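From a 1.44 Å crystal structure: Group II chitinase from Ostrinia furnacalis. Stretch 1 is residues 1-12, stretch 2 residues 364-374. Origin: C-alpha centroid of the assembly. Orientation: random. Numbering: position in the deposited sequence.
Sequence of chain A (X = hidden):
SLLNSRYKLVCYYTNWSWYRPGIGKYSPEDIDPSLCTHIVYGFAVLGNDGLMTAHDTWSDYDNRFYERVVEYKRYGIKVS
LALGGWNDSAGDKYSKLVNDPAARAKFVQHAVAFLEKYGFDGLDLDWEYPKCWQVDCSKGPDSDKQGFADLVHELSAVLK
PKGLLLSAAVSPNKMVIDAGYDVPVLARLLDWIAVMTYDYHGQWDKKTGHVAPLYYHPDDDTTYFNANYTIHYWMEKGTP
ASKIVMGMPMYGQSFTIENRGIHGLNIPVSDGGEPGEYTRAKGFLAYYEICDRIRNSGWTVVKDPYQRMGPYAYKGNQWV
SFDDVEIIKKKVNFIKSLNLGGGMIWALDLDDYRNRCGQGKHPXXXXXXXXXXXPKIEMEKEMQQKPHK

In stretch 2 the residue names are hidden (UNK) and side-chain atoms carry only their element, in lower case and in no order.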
# COMPACT_ATOMS: atom_id res chain seq x y z
N SER A 1 -17.94 -13.58 8.09
CA SER A 1 -17.37 -13.34 6.76
C SER A 1 -17.14 -11.86 6.43
O SER A 1 -18.01 -11.01 6.65
CB SER A 1 -18.24 -14.02 5.70
OG SER A 1 -18.24 -13.30 4.49
N LEU A 2 -15.95 -11.55 5.90
CA LEU A 2 -15.65 -10.17 5.54
C LEU A 2 -16.61 -9.67 4.47
O LEU A 2 -16.99 -8.50 4.47
CB LEU A 2 -14.20 -10.04 5.05
CG LEU A 2 -13.16 -10.19 6.14
CD1 LEU A 2 -11.80 -10.46 5.47
CD2 LEU A 2 -13.12 -8.93 6.99
N LEU A 3 -16.98 -10.53 3.52
CA LEU A 3 -17.83 -10.07 2.43
C LEU A 3 -19.19 -9.64 2.92
O LEU A 3 -19.78 -8.70 2.37
CB LEU A 3 -17.95 -11.16 1.35
CG LEU A 3 -16.71 -11.38 0.49
CD1 LEU A 3 -16.95 -12.60 -0.40
CD2 LEU A 3 -16.42 -10.17 -0.36
N ASN A 4 -19.70 -10.26 3.99
CA ASN A 4 -20.98 -9.88 4.57
C ASN A 4 -20.87 -8.76 5.59
O ASN A 4 -21.90 -8.31 6.11
CB ASN A 4 -21.66 -11.09 5.21
CG ASN A 4 -22.06 -12.15 4.19
OD1 ASN A 4 -22.35 -11.84 3.03
ND2 ASN A 4 -22.05 -13.41 4.61
N SER A 5 -19.68 -8.29 5.89
CA SER A 5 -19.49 -7.24 6.88
C SER A 5 -19.64 -5.87 6.23
O SER A 5 -19.76 -5.73 5.01
CB SER A 5 -18.11 -7.36 7.53
OG SER A 5 -17.13 -6.72 6.72
N ARG A 6 -19.63 -4.83 7.08
CA ARG A 6 -19.68 -3.45 6.61
C ARG A 6 -18.33 -2.91 6.16
O ARG A 6 -18.25 -1.73 5.77
CB ARG A 6 -20.26 -2.55 7.72
CG ARG A 6 -19.30 -2.27 8.86
CD ARG A 6 -19.97 -1.76 10.14
NE ARG A 6 -20.69 -0.50 9.95
CZ ARG A 6 -20.24 0.72 10.29
NH1 ARG A 6 -19.03 0.91 10.80
NH2 ARG A 6 -21.03 1.77 10.09
N TYR A 7 -17.26 -3.72 6.19
CA TYR A 7 -15.92 -3.24 5.91
C TYR A 7 -15.34 -3.91 4.67
O TYR A 7 -15.63 -5.07 4.38
CB TYR A 7 -14.98 -3.51 7.08
CG TYR A 7 -15.40 -2.75 8.31
CD1 TYR A 7 -15.33 -1.36 8.34
CD2 TYR A 7 -15.92 -3.41 9.41
CE1 TYR A 7 -15.74 -0.64 9.46
CE2 TYR A 7 -16.34 -2.71 10.54
CZ TYR A 7 -16.25 -1.32 10.54
OH TYR A 7 -16.66 -0.61 11.66
N LYS A 8 -14.49 -3.16 3.97
CA LYS A 8 -13.60 -3.72 2.97
C LYS A 8 -12.27 -4.09 3.61
O LYS A 8 -11.81 -3.46 4.58
CB LYS A 8 -13.29 -2.66 1.90
CG LYS A 8 -14.52 -2.22 1.07
CD LYS A 8 -14.11 -1.21 -0.01
CE LYS A 8 -15.29 -0.78 -0.88
NZ LYS A 8 -16.34 -0.08 -0.08
N LEU A 9 -11.63 -5.10 3.02
CA LEU A 9 -10.24 -5.44 3.33
C LEU A 9 -9.59 -5.61 1.95
O LEU A 9 -9.82 -6.61 1.26
CB LEU A 9 -10.13 -6.69 4.20
CG LEU A 9 -8.88 -6.79 5.08
CD1 LEU A 9 -8.89 -8.02 6.01
CD2 LEU A 9 -7.60 -6.71 4.31
N VAL A 10 -8.85 -4.58 1.53
CA VAL A 10 -8.28 -4.50 0.20
C VAL A 10 -6.86 -5.04 0.26
O VAL A 10 -6.00 -4.49 0.97
CB VAL A 10 -8.29 -3.05 -0.32
CG1 VAL A 10 -7.66 -2.95 -1.69
CG2 VAL A 10 -9.73 -2.48 -0.36
N CYS A 11 -6.60 -6.13 -0.45
CA CYS A 11 -5.30 -6.81 -0.39
C CYS A 11 -4.55 -6.59 -1.69
O CYS A 11 -5.07 -6.93 -2.77
CB CYS A 11 -5.51 -8.32 -0.27
SG CYS A 11 -6.35 -8.84 1.24
N TYR A 12 -3.33 -6.06 -1.61
CA TYR A 12 -2.49 -5.96 -2.80
C TYR A 12 -1.74 -7.27 -3.05
O TYR A 12 -1.14 -7.85 -2.13
CB TYR A 12 -1.51 -4.78 -2.72
CG TYR A 12 -2.15 -3.45 -3.07
CD1 TYR A 12 -2.81 -2.70 -2.09
CD2 TYR A 12 -2.13 -2.98 -4.37
CE1 TYR A 12 -3.46 -1.50 -2.41
CE2 TYR A 12 -2.77 -1.79 -4.70
CZ TYR A 12 -3.43 -1.07 -3.71
OH TYR A 12 -4.05 0.13 -4.03
N UNK A 364 -0.62 -11.41 10.57
CA UNK A 364 -1.06 -10.01 10.53
C UNK A 364 -2.42 -9.87 9.86
O UNK A 364 -3.32 -9.18 10.37
c UNK A 364 -0.02 -9.15 9.82
c UNK A 364 2.28 -8.06 9.72
c UNK A 364 1.39 -9.09 10.44
c UNK A 364 1.38 -8.83 11.93
N UNK A 365 -2.59 -10.51 8.71
CA UNK A 365 -3.84 -10.39 7.98
C UNK A 365 -5.00 -11.03 8.74
O UNK A 365 -6.10 -10.48 8.78
c UNK A 365 -3.66 -10.96 6.58
c UNK A 365 -4.34 -11.26 4.22
c UNK A 365 -4.81 -10.76 5.59
c UNK A 365 -5.28 -9.28 5.52
N UNK A 366 -4.76 -12.18 9.38
CA UNK A 366 -5.81 -12.75 10.23
C UNK A 366 -6.16 -11.83 11.40
O UNK A 366 -7.32 -11.78 11.82
c UNK A 366 -5.88 -15.21 9.79
n UNK A 366 -4.93 -15.89 9.15
c UNK A 366 -5.42 -14.14 10.73
o UNK A 366 -7.09 -15.45 9.64
N UNK A 367 -5.17 -11.14 11.97
CA UNK A 367 -5.47 -10.20 13.05
C UNK A 367 -6.39 -9.09 12.56
O UNK A 367 -7.33 -8.69 13.26
c UNK A 367 -4.18 -9.62 13.63
N UNK A 368 -6.15 -8.59 11.35
CA UNK A 368 -7.02 -7.56 10.77
C UNK A 368 -8.43 -8.10 10.60
O UNK A 368 -9.41 -7.44 10.99
c UNK A 368 -6.46 -7.05 9.44
c UNK A 368 -5.11 -6.36 9.62
c UNK A 368 -7.48 -6.09 8.76
c UNK A 368 -4.37 -6.06 8.31
N UNK A 369 -8.57 -9.28 9.97
CA UNK A 369 -9.89 -9.85 9.74
C UNK A 369 -10.65 -10.03 11.05
O UNK A 369 -11.82 -9.65 11.16
c UNK A 369 -10.81 -13.27 8.20
c UNK A 369 -9.74 -11.19 9.00
c UNK A 369 -11.03 -11.98 8.98
n UNK A 369 -11.81 -15.41 7.47
c UNK A 369 -12.08 -14.12 8.17
N UNK A 370 -9.99 -10.62 12.05
CA UNK A 370 -10.67 -10.90 13.30
C UNK A 370 -11.13 -9.61 13.97
O UNK A 370 -12.26 -9.53 14.48
o UNK A 370 -9.50 -12.95 13.63
c UNK A 370 -9.74 -11.67 14.22
c UNK A 370 -10.39 -11.86 15.60
N UNK A 371 -10.30 -8.57 13.94
CA UNK A 371 -10.70 -7.32 14.57
C UNK A 371 -11.81 -6.63 13.78
O UNK A 371 -12.74 -6.06 14.37
c UNK A 371 -9.76 -5.27 15.80
c UNK A 371 -9.49 -6.43 14.81
o UNK A 371 -11.19 -5.20 17.73
c UNK A 371 -10.19 -5.74 17.20
o UNK A 371 -9.54 -6.62 17.78
N UNK A 372 -11.76 -6.67 12.44
CA UNK A 372 -12.84 -6.07 11.66
C UNK A 372 -14.17 -6.75 11.93
O UNK A 372 -15.22 -6.08 11.89
c UNK A 372 -11.27 -5.51 8.15
c UNK A 372 -11.52 -5.18 9.62
c UNK A 372 -12.05 -3.74 9.75
c UNK A 372 -12.54 -6.18 10.16
N UNK A 373 -14.16 -8.06 12.16
CA UNK A 373 -15.38 -8.82 12.40
C UNK A 373 -15.84 -8.78 13.85
O UNK A 373 -16.96 -9.20 14.14
c UNK A 373 -15.22 -10.28 11.95
c UNK A 373 -14.73 -11.88 10.07
c UNK A 373 -16.24 -9.93 9.67
c UNK A 373 -15.02 -10.43 10.43
N UNK A 374 -15.02 -8.24 14.74
CA UNK A 374 -15.40 -8.11 16.14
C UNK A 374 -16.30 -6.89 16.31
O UNK A 374 -15.90 -5.78 15.94
c UNK A 374 -14.33 -7.69 18.39
o UNK A 374 -15.45 -7.65 18.84
n UNK A 374 -13.25 -7.47 19.13
c UNK A 374 -14.10 -7.97 16.94

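Position 364 carries four carbons forked at the second, and none of them reaches stretch 1. The fork after a single CH2 makes it Leu 364; its backbone O accepts the N of position 368, a normal helical bond.

Position 365 has the same four-carbon pattern, forked at the second. Its CA-to-CB bond points sideways, but the fork reaches Leu 9 with one tip, and both tips lie near the sulfur of Cys 11. This is Leu 365, with chi1 t and chi2 p; its CD1 lies 3.7 Å from CD2 of Leu 9, and its CD2 4.3 Å from SG of Cys 11.

Position 366 shows two carbons, the second bearing one oxygen and one nitrogen. That amide on a short stem is Asn 366, whose CA-to-CB bond points away from stretch 1. Position 367 has one carbon and is therefore Ala 367, out of reach of the strand.

At position 368 four carbons fork at the first, one arm being two carbons long. The CA-to-CB bond points toward stretch 1, and the one-carbon arm meets Leu 9. This is the beta-branched Ile 368, its CG2 standing 3.6 Å from CD1 of Leu 9.

Position 369 is a row of four carbons ending in nitrogen, an extended chain with every chi angle t, and the carbon row lies against Leu 2. It is Lys 369. Its CG lies 3.9 Å from CD1 of Leu 2, while NZ is hydrogen-bonded elsewhere in the structure.

Position 370 has one carbon carrying an oxygen and a carbon. This is Thr 370, exposed, whose CA-to-CB bond points away from stretch 1. Position 371 has three carbons, the third with two oxygens: Glu 371, also beyond reach.

Position 372 again has four carbons forked at the second, and both tips are in use. One lies over a face of the Tyr 7 ring; the other meets Leu 2 and Leu 9. Leu 372 is the residue most covered by stretch 1. Its CD2 sits 4.2 Å from the centroid of the Tyr 7 ring, a CH-pi contact, and its CD1 is 4.1 Å from CD2 of Leu 2 and 4.1 Å from CD1 of Leu 9.

Position 373 has the same fork, its end turned nearer to the N-terminal turn, where a tip meets Ser 1 and Ser 5. Leu 373 places CD2 3.8 Å from CB of Ser 5 and 3.7 Å from the backbone O of Ser 1, and its CG is 4.2 Å from CD2 of Leu 2.

Position 374 has two carbons, the second with one oxygen and one nitrogen. Asn 374 does not reach stretch 1.

The rule is apolar packing of the helix against the strand and the segment before it, helix and strand running nearly antiparallel at 165°. No hydrogen bond crosses, so shape and burial carry the contact. Positions 365, 368, 369, 372 and 373, spaced by threes and fours, put one helix side against the strand and turn. The turn is braced from within: OG of Ser 5 donates to O of Leu 2 at 2.9 Å and accepts from N of Tyr 7 at 3.0 Å.

Stretch 2 (364-374) LLNAIKTELLN
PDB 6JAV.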